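Local coordinates for CBS domain-containing protein CBSX2, chloroplastic (Arabidopsis thaliana, PDB 3SL7) that probably regulates the chloroplast thioredoxin system as a redox modulator built from a pair of CBS domains, and so influences plant development, at residues 4-9 with 143-148; 17-22 with 26-31; 40-45 with 51-56. All coordinates share one frame; numbering follows the deposited sequence.

Interaction 1: residues 4-9 with 143-148. With ACT (acetate ion), chain F.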
ATOM      1  N   TYR A   4      10.262 -22.845   5.459  1.00 39.16           N
ATOM      2  CA  TYR A   4       8.905 -22.444   5.105  1.00 36.41           C
ATOM      3  C   TYR A   4       8.716 -22.262   3.593  1.00 30.58           C
ATOM      4  O   TYR A   4       9.680 -22.139   2.840  1.00 27.82           O
ATOM      5  CB  TYR A   4       8.501 -21.174   5.851  1.00 49.31           C
ATOM      6  CG  TYR A   4       8.328 -21.379   7.339  1.00 55.45           C
ATOM      7  CD1 TYR A   4       9.391 -21.194   8.214  1.00 67.05           C
ATOM      8  CD2 TYR A   4       7.101 -21.753   7.869  1.00 60.72           C
ATOM      9  CE1 TYR A   4       9.239 -21.378   9.573  1.00 74.19           C
ATOM     10  CE2 TYR A   4       6.937 -21.938   9.230  1.00 71.02           C
ATOM     11  CZ  TYR A   4       8.010 -21.749  10.073  1.00 78.88           C
ATOM     12  OH  TYR A   4       7.852 -21.931  11.426  1.00 90.27           O
ATOM     13  N   THR A   5       7.464 -22.270   3.156  1.00 25.86           N
ATOM     14  CA  THR A   5       7.165 -22.127   1.746  1.00 27.63           C
ATOM     15  C   THR A   5       6.204 -20.948   1.529  1.00 30.39           C
ATOM     16  O   THR A   5       5.567 -20.465   2.467  1.00 23.50           O
ATOM     17  CB  THR A   5       6.511 -23.397   1.200  1.00 23.60           C
ATOM     18  OG1 THR A   5       5.256 -23.588   1.856  1.00 29.93           O
ATOM     19  CG2 THR A   5       7.408 -24.650   1.443  1.00 22.41           C
ATOM     20  N   VAL A   6       6.096 -20.496   0.289  1.00 26.39           N
ATOM     21  CA  VAL A   6       5.164 -19.425  -0.043  1.00 19.59           C
ATOM     22  C   VAL A   6       3.768 -19.735   0.498  1.00 28.78           C
ATOM     23  O   VAL A   6       3.113 -18.874   1.077  1.00 24.86           O
ATOM     24  CB  VAL A   6       5.113 -19.201  -1.560  1.00 26.13           C
ATOM     25  CG1 VAL A   6       3.945 -18.278  -1.946  1.00 26.83           C
ATOM     26  CG2 VAL A   6       6.439 -18.642  -2.038  1.00 23.38           C
ATOM     27  N   GLY A   7       3.316 -20.974   0.323  1.00 30.92           N
ATOM     28  CA  GLY A   7       1.958 -21.329   0.698  1.00 27.77           C
ATOM     29  C   GLY A   7       1.649 -21.085   2.159  1.00 22.45           C
ATOM     30  O   GLY A   7       0.492 -20.914   2.546  1.00 30.28           O
ATOM     31  N   ASP A   8       2.692 -21.079   2.978  1.00 24.84           N
ATOM     32  CA  ASP A   8       2.529 -20.879   4.417  1.00 29.74           C
ATOM     33  C   ASP A   8       2.177 -19.435   4.780  1.00 39.82           C
ATOM     34  O   ASP A   8       1.610 -19.187   5.845  1.00 28.28           O
ATOM     35  CB  ASP A   8       3.805 -21.290   5.156  1.00 28.84           C
ATOM     36  CG  ASP A   8       4.131 -22.772   4.988  1.00 38.59           C
ATOM     37  OD1 ASP A   8       3.218 -23.618   5.120  1.00 28.04           O
ATOM     38  OD2 ASP A   8       5.301 -23.091   4.704  1.00 25.40           O
ATOM     39  N   PHE A   9       2.521 -18.487   3.915  1.00 30.32           N
ATOM     40  CA  PHE A   9       2.380 -17.066   4.269  1.00 25.63           C
ATOM     41  C   PHE A   9       1.793 -16.159   3.200  1.00 30.86           C
ATOM     42  O   PHE A   9       1.656 -14.959   3.415  1.00 29.48           O
ATOM     43  CB  PHE A   9       3.724 -16.510   4.713  1.00 32.78           C
ATOM     44  CG  PHE A   9       4.268 -17.178   5.940  1.00 35.40           C
ATOM     45  CD1 PHE A   9       3.847 -16.791   7.199  1.00 41.35           C
ATOM     46  CD2 PHE A   9       5.194 -18.197   5.831  1.00 32.78           C
ATOM     47  CE1 PHE A   9       4.341 -17.400   8.324  1.00 40.44           C
ATOM     48  CE2 PHE A   9       5.695 -18.812   6.958  1.00 46.01           C
ATOM     49  CZ  PHE A   9       5.264 -18.415   8.207  1.00 40.60           C
ATOM     50  N   GLY A 143      -3.000 -17.107  -5.143  1.00 28.98           N
ATOM     51  CA  GLY A 143      -2.616 -16.206  -4.083  1.00 26.23           C
ATOM     52  C   GLY A 143      -1.614 -15.195  -4.573  1.00 31.08           C
ATOM     53  O   GLY A 143      -1.238 -15.174  -5.739  1.00 22.45           O
ATOM     54  N   ILE A 144      -1.162 -14.352  -3.666  1.00 22.59           N
ATOM     55  CA  ILE A 144      -0.091 -13.450  -3.996  1.00 25.12           C
ATOM     56  C   ILE A 144       0.832 -13.345  -2.793  1.00 25.44           C
ATOM     57  O   ILE A 144       0.381 -13.399  -1.649  1.00 29.59           O
ATOM     58  CB  ILE A 144      -0.648 -12.056  -4.470  1.00 24.90           C
ATOM     59  CG1 ILE A 144       0.442 -11.224  -5.123  1.00 38.78           C
ATOM     60  CG2 ILE A 144      -1.286 -11.276  -3.323  1.00 34.97           C
ATOM     61  CD1 ILE A 144      -0.118 -10.115  -6.010  1.00 46.80           C
ATOM     62  N   LEU A 145       2.131 -13.251  -3.054  1.00 21.98           N
ATOM     63  CA  LEU A 145       3.096 -12.981  -1.993  1.00 23.15           C
ATOM     64  C   LEU A 145       3.519 -11.520  -2.049  1.00 24.50           C
ATOM     65  O   LEU A 145       4.044 -11.048  -3.061  1.00 26.91           O
ATOM     66  CB  LEU A 145       4.332 -13.873  -2.124  1.00 26.20           C
ATOM     67  CG  LEU A 145       5.303 -13.769  -0.940  1.00 34.76           C
ATOM     68  CD1 LEU A 145       4.687 -14.409   0.318  1.00 26.67           C
ATOM     69  CD2 LEU A 145       6.644 -14.422  -1.274  1.00 28.18           C
ATOM     70  N   THR A 146       3.304 -10.816  -0.947  1.00 24.38           N
ATOM     71  CA  THR A 146       3.640  -9.409  -0.864  1.00 28.47           C
ATOM     72  C   THR A 146       4.782  -9.254   0.116  1.00 34.08           C
ATOM     73  O   THR A 146       5.047 -10.158   0.891  1.00 28.23           O
ATOM     74  CB  THR A 146       2.455  -8.598  -0.325  1.00 27.04           C
ATOM     75  OG1 THR A 146       2.246  -8.928   1.054  1.00 30.83           O
ATOM     76  CG2 THR A 146       1.176  -8.915  -1.113  1.00 27.65           C
ATOM     77  N   ARG A 147       5.440  -8.099   0.105  1.00 26.72           N
ATOM     78  CA  ARG A 147       6.494  -7.841   1.075  1.00 28.21           C
ATOM     79  C   ARG A 147       5.926  -7.929   2.484  1.00 36.69           C
ATOM     80  O   ARG A 147       6.575  -8.447   3.394  1.00 34.28           O
ATOM     81  CB  ARG A 147       7.140  -6.481   0.828  1.00 32.75           C
ATOM     82  CG  ARG A 147       8.078  -6.458  -0.368  1.00 48.89           C
ATOM     83  CD  ARG A 147       8.606  -5.053  -0.632  1.00 69.37           C
ATOM     84  NE  ARG A 147       9.255  -4.473   0.543  1.00 78.59           N
ATOM     85  CZ  ARG A 147      10.476  -4.799   0.961  1.00 83.17           C
ATOM     86  NH1 ARG A 147      11.181  -5.718   0.307  1.00 78.09           N
ATOM     87  NH2 ARG A 147      10.992  -4.213   2.036  1.00 72.70           N
ATOM     88  N   GLY A 148       4.704  -7.433   2.653  1.00 30.55           N
ATOM     89  CA  GLY A 148       4.010  -7.527   3.924  1.00 30.30           C
ATOM     90  C   GLY A 148       3.822  -8.961   4.404  1.00 32.65           C
ATOM     91  O   GLY A 148       3.942  -9.239   5.591  1.00 31.57           O
TER
HETATM   92  C   ACT F   5      12.895 -20.915   6.716  1.00 76.07           C
HETATM   93  O   ACT F   5      13.440 -19.938   7.281  1.00 80.27           O
HETATM   94  OXT ACT F   5      11.768 -21.230   7.163  1.00 67.19           O
HETATM   95  CH3 ACT F   5      13.545 -21.655   5.576  1.00 66.84           C
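Val6 and Leu145 bring the two backbones together, their CA atoms 7.0 Å apart, where the weakly bonded helical turn of residues 6-9 passes strand 141-146 with no hydrogen bond between the segments. The contact belongs to the fold of a CBS domain pair, in which the N-terminal segment packs on the second CBS motif: 133 residues separate the two segments, and the N-terminal turn lies against the last strand of the C-terminal CBS domain. Only 132 Å² is buried, most of it from Leu145 and Val6. The two side chains meet methyl to methyl, Val6 CG2 lying 4.3 Å from Leu145 CD2. Leu145 sends its CB toward the helical turn, and with CG anti to the backbone N (chi1 -173°) its two methyls divide the work: CD2 goes to Val6, while CD1 comes within 4.4 Å of the backbone O of Phe9. Ala120 of helix 117-124 touches both Val6 and Leu145, closing a buried apolar cluster. The ring of Phe9 leads away from the strand toward Ala153 and Gln156 of helix 147-159, and its edge meets Tyr4 CB in the ring plane. Arg147, at the start of helix 147-159, makes a cation-pi contact with Trp82 of the second subunit, so the end of this segment borders the dimer interface. The turn has its own polar bracing. Asp8 OD2 accepts the backbone N of Thr5 at 2.8 Å, on the anti side of the carboxylate and 23° out of its plane, while Asp8 N returns a bond to Thr5 O. Together the two bonds tie Thr5 to Asp8 across the turn. Thr146 is the N-cap of helix 147-159, its OG1 bonding the backbone N of Asn149.

Interaction 2: residues 17-22 with 26-31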
ATOM      1  N   HIS A  17      -7.331  -8.925  -5.225  1.00 31.17           N
ATOM      2  CA  HIS A  17      -8.122  -8.001  -6.016  1.00 38.62           C
ATOM      3  C   HIS A  17      -7.633  -8.123  -7.446  1.00 42.09           C
ATOM      4  O   HIS A  17      -6.485  -7.798  -7.746  1.00 51.44           O
ATOM      5  CB  HIS A  17      -7.948  -6.590  -5.471  1.00 32.35           C
ATOM      6  CG  HIS A  17      -8.000  -6.531  -3.977  1.00 50.32           C
ATOM      7  ND1 HIS A  17      -9.140  -6.837  -3.261  1.00 37.16           N
ATOM      8  CD2 HIS A  17      -7.045  -6.248  -3.061  1.00 45.14           C
ATOM      9  CE1 HIS A  17      -8.891  -6.717  -1.971  1.00 46.29           C
ATOM     10  NE2 HIS A  17      -7.624  -6.364  -1.821  1.00 43.19           N
ATOM     11  N   VAL A  18      -8.493  -8.634  -8.319  1.00 27.79           N
ATOM     12  CA  VAL A  18      -8.081  -8.951  -9.673  1.00 30.67           C
ATOM     13  C   VAL A  18      -8.835  -8.098 -10.667  1.00 36.62           C
ATOM     14  O   VAL A  18      -9.932  -7.622 -10.380  1.00 29.39           O
ATOM     15  CB  VAL A  18      -8.345 -10.427 -10.020  1.00 24.56           C
ATOM     16  CG1 VAL A  18      -7.556 -11.359  -9.081  1.00 38.60           C
ATOM     17  CG2 VAL A  18      -9.826 -10.729  -9.946  1.00 28.76           C
ATOM     18  N   VAL A  19      -8.222  -7.891 -11.828  1.00 25.76           N
ATOM     19  CA  VAL A  19      -8.922  -7.334 -12.985  1.00 31.01           C
ATOM     20  C   VAL A  19      -8.636  -8.231 -14.179  1.00 34.11           C
ATOM     21  O   VAL A  19      -7.847  -9.172 -14.079  1.00 34.07           O
ATOM     22  CB  VAL A  19      -8.460  -5.900 -13.292  1.00 24.96           C
ATOM     23  CG1 VAL A  19      -8.874  -4.958 -12.161  1.00 24.58           C
ATOM     24  CG2 VAL A  19      -6.943  -5.867 -13.484  1.00 23.09           C
ATOM     25  N   LYS A  20      -9.275  -7.942 -15.305  1.00 26.99           N
ATOM     26  CA  LYS A  20      -9.028  -8.679 -16.531  1.00 32.83           C
ATOM     27  C   LYS A  20      -8.451  -7.739 -17.578  1.00 31.79           C
ATOM     28  O   LYS A  20      -8.487  -6.534 -17.399  1.00 30.99           O
ATOM     29  CB  LYS A  20     -10.323  -9.304 -17.027  1.00 38.28           C
ATOM     30  CG  LYS A  20     -11.017 -10.153 -15.981  1.00 40.61           C
ATOM     31  CD  LYS A  20     -12.218 -10.856 -16.575  1.00 44.30           C
ATOM     32  CE  LYS A  20     -12.913 -11.728 -15.550  1.00 56.00           C
ATOM     33  NZ  LYS A  20     -14.124 -12.371 -16.134  1.00 61.33           N
ATOM     34  N   PRO A  21      -7.895  -8.290 -18.666  1.00 26.43           N
ATOM     35  CA  PRO A  21      -7.329  -7.417 -19.694  1.00 28.98           C
ATOM     36  C   PRO A  21      -8.406  -6.488 -20.262  1.00 37.93           C
ATOM     37  O   PRO A  21      -8.097  -5.405 -20.744  1.00 32.95           O
ATOM     38  CB  PRO A  21      -6.856  -8.397 -20.756  1.00 27.21           C
ATOM     39  CG  PRO A  21      -6.527  -9.671 -19.946  1.00 27.92           C
ATOM     40  CD  PRO A  21      -7.634  -9.714 -18.931  1.00 28.98           C
ATOM     41  N   SER A  22      -9.663  -6.905 -20.170  1.00 34.40           N
ATOM     42  CA  SER A  22     -10.776  -6.119 -20.705  1.00 41.34           C
ATOM     43  C   SER A  22     -11.312  -5.087 -19.714  1.00 37.37           C
ATOM     44  O   SER A  22     -12.156  -4.262 -20.054  1.00 36.82           O
ATOM     45  CB  SER A  22     -11.906  -7.050 -21.146  1.00 45.38           C
ATOM     46  OG  SER A  22     -12.465  -7.736 -20.040  1.00 44.36           O
ATOM     47  N   ASP A  26     -10.406   2.918 -15.903  1.00 35.09           N
ATOM     48  CA  ASP A  26     -11.155   3.614 -14.858  1.00 44.43           C
ATOM     49  C   ASP A  26     -11.585   2.665 -13.754  1.00 34.53           C
ATOM     50  O   ASP A  26     -11.433   2.968 -12.566  1.00 39.60           O
ATOM     51  CB  ASP A  26     -12.400   4.304 -15.442  1.00 47.03           C
ATOM     52  CG  ASP A  26     -12.085   5.644 -16.064  1.00 74.04           C
ATOM     53  OD1 ASP A  26     -10.992   6.174 -15.775  1.00 60.68           O
ATOM     54  OD2 ASP A  26     -12.929   6.169 -16.826  1.00 91.44           O
ATOM     55  N   ASP A  27     -12.141   1.521 -14.140  1.00 34.25           N
ATOM     56  CA  ASP A  27     -12.568   0.548 -13.145  1.00 39.77           C
ATOM     57  C   ASP A  27     -11.393  -0.038 -12.371  1.00 38.30           C
ATOM     58  O   ASP A  27     -11.508  -0.285 -11.174  1.00 35.17           O
ATOM     59  CB  ASP A  27     -13.402  -0.561 -13.774  1.00 35.40           C
ATOM     60  CG  ASP A  27     -14.763  -0.074 -14.219  1.00 46.26           C
ATOM     61  OD1 ASP A  27     -15.196   1.013 -13.775  1.00 42.51           O
ATOM     62  OD2 ASP A  27     -15.400  -0.792 -15.010  1.00 49.98           O
ATOM     63  N   ALA A  28     -10.274  -0.269 -13.057  1.00 36.20           N
ATOM     64  CA  ALA A  28      -9.066  -0.747 -12.396  1.00 35.80           C
ATOM     65  C   ALA A  28      -8.572   0.297 -11.390  1.00 39.53           C
ATOM     66  O   ALA A  28      -8.227  -0.036 -10.261  1.00 32.09           O
ATOM     67  CB  ALA A  28      -7.986  -1.060 -13.421  1.00 32.74           C
ATOM     68  N   LEU A  29      -8.544   1.561 -11.799  1.00 35.12           N
ATOM     69  CA  LEU A  29      -8.167   2.638 -10.886  1.00 34.11           C
ATOM     70  C   LEU A  29      -9.084   2.667  -9.668  1.00 37.93           C
ATOM     71  O   LEU A  29      -8.617   2.791  -8.539  1.00 36.96           O
ATOM     72  CB  LEU A  29      -8.191   3.996 -11.599  1.00 31.07           C
ATOM     73  CG  LEU A  29      -7.002   4.291 -12.509  1.00 36.25           C
ATOM     74  CD1 LEU A  29      -7.250   5.549 -13.346  1.00 36.60           C
ATOM     75  CD2 LEU A  29      -5.723   4.413 -11.709  1.00 42.10           C
ATOM     76  N   GLU A  30     -10.390   2.540  -9.900  1.00 34.65           N
ATOM     77  CA  GLU A  30     -11.364   2.547  -8.808  1.00 43.49           C
ATOM     78  C   GLU A  30     -11.088   1.406  -7.824  1.00 34.49           C
ATOM     79  O   GLU A  30     -11.142   1.591  -6.604  1.00 36.10           O
ATOM     80  CB  GLU A  30     -12.794   2.447  -9.348  1.00 39.44           C
ATOM     81  CG  GLU A  30     -13.857   2.921  -8.362  1.00 81.03           C
ATOM     82  CD  GLU A  30     -15.254   2.905  -8.951  1.00104.66           C
ATOM     83  OE1 GLU A  30     -16.228   3.020  -8.174  1.00118.66           O
ATOM     84  OE2 GLU A  30     -15.379   2.779 -10.188  1.00106.39           O
ATOM     85  N   LEU A  31     -10.795   0.231  -8.369  1.00 38.84           N
ATOM     86  CA  LEU A  31     -10.491  -0.947  -7.563  1.00 34.06           C
ATOM     87  C   LEU A  31      -9.223  -0.730  -6.755  1.00 31.28           C
ATOM     88  O   LEU A  31      -9.160  -1.090  -5.572  1.00 29.79           O
ATOM     89  CB  LEU A  31     -10.346  -2.182  -8.455  1.00 29.43           C
ATOM     90  CG  LEU A  31     -10.188  -3.500  -7.693  1.00 36.52           C
ATOM     91  CD1 LEU A  31     -11.394  -3.719  -6.789  1.00 39.71           C
ATOM     92  CD2 LEU A  31     -10.028  -4.658  -8.660  1.00 33.92           C
TER
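Leu31 and Val19 carry this contact, in which segment 17-22, extended over residues 17-20, runs beside helix 25-35 of the first CBS domain. Within one CBS motif, the helix packs on the chain that leads into it, with just three residues between the segments and 172 Å² buried. Leu31 contributes 66 Å² of that and Val19 44 Å². The leucine CB points toward the extended chain, and chi1 of -173° puts CG opposite its backbone N, carrying CD2 toward the 17-19 backbone. There CD2 touches Val19 CG1 at 3.7 Å, the two side chains sliding past each other in opposite directions. Val19 CG1 serves two helix residues: besides Leu31 it reaches Ala28 CB, one turn earlier, at 4.2 Å. No hydrogen bond joins the segments. The backbone of Val19 is instead bonded to Pro41 and Ile43 of strand 39-43, and its side chain also packs on Leu40, Val53 and Val100. Near the N-terminal end of the helix, Asp26 OD2 forms a salt bridge with Lys158 NZ of the second subunit, while Asp26 OD1 is hydrogen-bonded to Thr95 OG1. One branch of Leu31 meets three successive residues, for besides Val19 its CD2 lies 4.3 Å from His17 CB and 3.4 Å from the backbone O of Val18.

Interaction 3: residues 40-45 with 51-56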
ATOM      1  N   LEU A  40      -2.327  -4.786  -9.188  1.00 26.13           N
ATOM      2  CA  LEU A  40      -3.365  -5.802  -9.313  1.00 27.94           C
ATOM      3  C   LEU A  40      -2.908  -6.904 -10.237  1.00 23.24           C
ATOM      4  O   LEU A  40      -2.358  -6.625 -11.307  1.00 28.31           O
ATOM      5  CB  LEU A  40      -4.615  -5.185  -9.940  1.00 35.58           C
ATOM      6  CG  LEU A  40      -5.307  -4.032  -9.221  1.00 31.80           C
ATOM      7  CD1 LEU A  40      -6.137  -3.237 -10.226  1.00 33.85           C
ATOM      8  CD2 LEU A  40      -6.172  -4.555  -8.088  1.00 24.93           C
ATOM      9  N   PRO A  41      -3.154  -8.164  -9.845  1.00 29.94           N
ATOM     10  CA  PRO A  41      -2.943  -9.250 -10.795  1.00 28.71           C
ATOM     11  C   PRO A  41      -4.037  -9.197 -11.841  1.00 34.44           C
ATOM     12  O   PRO A  41      -5.175  -8.829 -11.540  1.00 25.79           O
ATOM     13  CB  PRO A  41      -3.091 -10.516  -9.928  1.00 29.51           C
ATOM     14  CG  PRO A  41      -3.871 -10.093  -8.745  1.00 36.29           C
ATOM     15  CD  PRO A  41      -3.546  -8.649  -8.508  1.00 31.20           C
ATOM     16  N   VAL A  42      -3.690  -9.540 -13.072  1.00 27.54           N
ATOM     17  CA  VAL A  42      -4.674  -9.612 -14.134  1.00 24.88           C
ATOM     18  C   VAL A  42      -4.914 -11.071 -14.488  1.00 28.89           C
ATOM     19  O   VAL A  42      -3.966 -11.811 -14.758  1.00 27.50           O
ATOM     20  CB  VAL A  42      -4.190  -8.847 -15.379  1.00 22.00           C
ATOM     21  CG1 VAL A  42      -5.326  -8.681 -16.392  1.00 20.72           C
ATOM     22  CG2 VAL A  42      -3.630  -7.458 -14.961  1.00 28.02           C
ATOM     23  N   ILE A  43      -6.173 -11.485 -14.472  1.00 26.23           N
ATOM     24  CA  ILE A  43      -6.542 -12.844 -14.836  1.00 33.27           C
ATOM     25  C   ILE A  43      -7.442 -12.832 -16.062  1.00 41.81           C
ATOM     26  O   ILE A  43      -7.945 -11.774 -16.451  1.00 35.61           O
ATOM     27  CB  ILE A  43      -7.319 -13.529 -13.698  1.00 32.36           C
ATOM     28  CG1 ILE A  43      -8.541 -12.680 -13.318  1.00 33.22           C
ATOM     29  CG2 ILE A  43      -6.421 -13.730 -12.499  1.00 27.88           C
ATOM     30  CD1 ILE A  43      -9.571 -13.425 -12.498  1.00 33.37           C
ATOM     31  N   ASP A  44      -7.641 -13.997 -16.677  1.00 29.78           N
ATOM     32  CA  ASP A  44      -8.672 -14.120 -17.691  1.00 35.49           C
ATOM     33  C   ASP A  44      -9.918 -14.692 -17.050  1.00 35.89           C
ATOM     34  O   ASP A  44      -9.969 -14.887 -15.832  1.00 38.66           O
ATOM     35  CB  ASP A  44      -8.219 -14.952 -18.892  1.00 36.67           C
ATOM     36  CG  ASP A  44      -7.978 -16.415 -18.550  1.00 45.82           C
ATOM     37  OD1 ASP A  44      -8.376 -16.866 -17.450  1.00 36.92           O
ATOM     38  OD2 ASP A  44      -7.401 -17.127 -19.405  1.00 34.63           O
ATOM     39  N   ASP A  45     -10.919 -14.972 -17.873  1.00 39.49           N
ATOM     40  CA  ASP A  45     -12.215 -15.429 -17.386  1.00 46.08           C
ATOM     41  C   ASP A  45     -12.137 -16.707 -16.533  1.00 56.10           C
ATOM     42  O   ASP A  45     -13.025 -16.971 -15.720  1.00 62.77           O
ATOM     43  CB  ASP A  45     -13.191 -15.597 -18.561  1.00 50.63           C
ATOM     44  CG  ASP A  45     -13.554 -14.266 -19.222  1.00 68.45           C
ATOM     45  OD1 ASP A  45     -13.414 -13.209 -18.567  1.00 61.46           O
ATOM     46  OD2 ASP A  45     -13.989 -14.279 -20.395  1.00 56.28           O
ATOM     47  N   GLY A  51      -1.236 -11.495 -16.316  1.00 25.00           N
ATOM     48  CA  GLY A  51      -0.399 -10.325 -16.165  1.00 25.12           C
ATOM     49  C   GLY A  51      -0.574  -9.642 -14.834  1.00 21.55           C
ATOM     50  O   GLY A  51      -1.278 -10.124 -13.951  1.00 25.82           O
ATOM     51  N   VAL A  52       0.115  -8.522 -14.689  1.00 19.28           N
ATOM     52  CA  VAL A  52      -0.010  -7.681 -13.514  1.00 21.35           C
ATOM     53  C   VAL A  52      -0.056  -6.246 -14.012  1.00 31.90           C
ATOM     54  O   VAL A  52       0.468  -5.934 -15.084  1.00 30.07           O
ATOM     55  CB  VAL A  52       1.190  -7.859 -12.550  1.00 20.97           C
ATOM     56  CG1 VAL A  52       1.252  -9.314 -12.028  1.00 29.65           C
ATOM     57  CG2 VAL A  52       2.492  -7.493 -13.246  1.00 29.25           C
ATOM     58  N   VAL A  53      -0.688  -5.372 -13.239  1.00 25.79           N
ATOM     59  CA  VAL A  53      -0.792  -3.964 -13.633  1.00 26.61           C
ATOM     60  C   VAL A  53      -0.744  -3.106 -12.386  1.00 27.46           C
ATOM     61  O   VAL A  53      -1.287  -3.485 -11.344  1.00 29.58           O
ATOM     62  CB  VAL A  53      -2.074  -3.690 -14.465  1.00 26.01           C
ATOM     63  CG1 VAL A  53      -3.322  -3.855 -13.608  1.00 28.28           C
ATOM     64  CG2 VAL A  53      -2.002  -2.297 -15.083  1.00 24.30           C
ATOM     65  N   SER A  54      -0.049  -1.976 -12.479  1.00 25.91           N
ATOM     66  CA  SER A  54       0.137  -1.098 -11.340  1.00 30.97           C
ATOM     67  C   SER A  54      -0.435   0.275 -11.571  1.00 30.01           C
ATOM     68  O   SER A  54      -0.751   0.632 -12.706  1.00 31.42           O
ATOM     69  CB  SER A  54       1.625  -0.948 -11.057  1.00 38.95           C
ATOM     70  OG  SER A  54       2.182  -2.201 -10.737  1.00 42.79           O
ATOM     71  N   ASP A  55      -0.547   1.054 -10.494  1.00 33.93           N
ATOM     72  CA  ASP A  55      -0.969   2.448 -10.621  1.00 36.43           C
ATOM     73  C   ASP A  55      -0.069   3.206 -11.605  1.00 37.91           C
ATOM     74  O   ASP A  55      -0.558   4.005 -12.387  1.00 38.20           O
ATOM     75  CB  ASP A  55      -1.023   3.160  -9.259  1.00 35.25           C
ATOM     76  CG  ASP A  55       0.207   2.893  -8.395  1.00 45.13           C
ATOM     77  OD1 ASP A  55       1.218   2.360  -8.901  1.00 41.71           O
ATOM     78  OD2 ASP A  55       0.160   3.232  -7.195  1.00 50.60           O
ATOM     79  N   TYR A  56       1.233   2.931 -11.580  1.00 41.27           N
ATOM     80  CA  TYR A  56       2.178   3.592 -12.482  1.00 39.53           C
ATOM     81  C   TYR A  56       1.933   3.246 -13.958  1.00 43.31           C
ATOM     82  O   TYR A  56       2.336   3.991 -14.851  1.00 46.44           O
ATOM     83  CB  TYR A  56       3.647   3.326 -12.073  1.00 40.40           C
ATOM     84  CG  TYR A  56       4.040   1.874 -11.899  1.00 50.43           C
ATOM     85  CD1 TYR A  56       4.319   1.352 -10.638  1.00 53.60           C
ATOM     86  CD2 TYR A  56       4.146   1.021 -12.993  1.00 69.35           C
ATOM     87  CE1 TYR A  56       4.687   0.019 -10.477  1.00 51.03           C
ATOM     88  CE2 TYR A  56       4.507  -0.313 -12.836  1.00 69.78           C
ATOM     89  CZ  TYR A  56       4.779  -0.807 -11.581  1.00 62.59           C
ATOM     90  OH  TYR A  56       5.137  -2.133 -11.431  1.00 74.21           O
TER
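Leu40 and Val53 pair as an antiparallel hydrogen-bonded pair, and Val42 with Gly51 repeats the pattern two residues on, so four backbone bonds join residues 40-42 and 51-53. At the first pair Leu40 N donates to Val53 O at 2.7 Å, and Val53 N donates back to Leu40 O at 2.8 Å; both donors sit nearly along the C=O axis. The second pair is less regular. Val42 N reaches Gly51 O at 2.6 Å with the donor 46° above the carbonyl plane, whereas Gly51 N to Val42 O is the longest of the four at 3.2 Å. Between them Pro41, which has no N-H to give, faces Val52 in the non-hydrogen-bonded pair, their CA atoms 4.3 Å apart. Val52 CA also makes a CA-H...O contact with Leu40 O, giving that oxygen a second neighbour. The outer edges are satisfied as well: Pro41 and Ile43 bond through their backbones to Val19, and Val52 to Thr105. On the face shared by Leu40, Val42 and Val53, the branch CG1 of Val53, set between its backbone N and carbonyl carbon (chi1 68°), packs on Val42 CG2 at 3.9 Å and also meets Leu40 CB. Ser54 sits at the N-cap position of helix 55-58, its backbone N bonded to Asp57 OD2. Such an antiparallel hairpin leading into a helix is characteristic of the CBS domain.

In the fold
Interactions 2 and 3 belong to the first CBS motif and touch one another: the 17-22 segment hydrogen-bonds beside strand 39-43, Val19 O probably accepting from Ile43 N, and Lys20 NZ forms a salt bridge with Asp45 OD1. Interaction 3 is the central one, about 6 Å from the chain centre, fully buried and held by backbone bonds. Interaction 2, partly buried, packs a helix by apolar contact without a hydrogen bond. Interaction 1, buried and likewise apolar, joins the N-terminal segment to the second CBS motif, its centre about 23 Å from that of interaction 2, and encloses both others along the chain. Segments of interactions 1 and 2 reach the second subunit; those of interaction 3 do not.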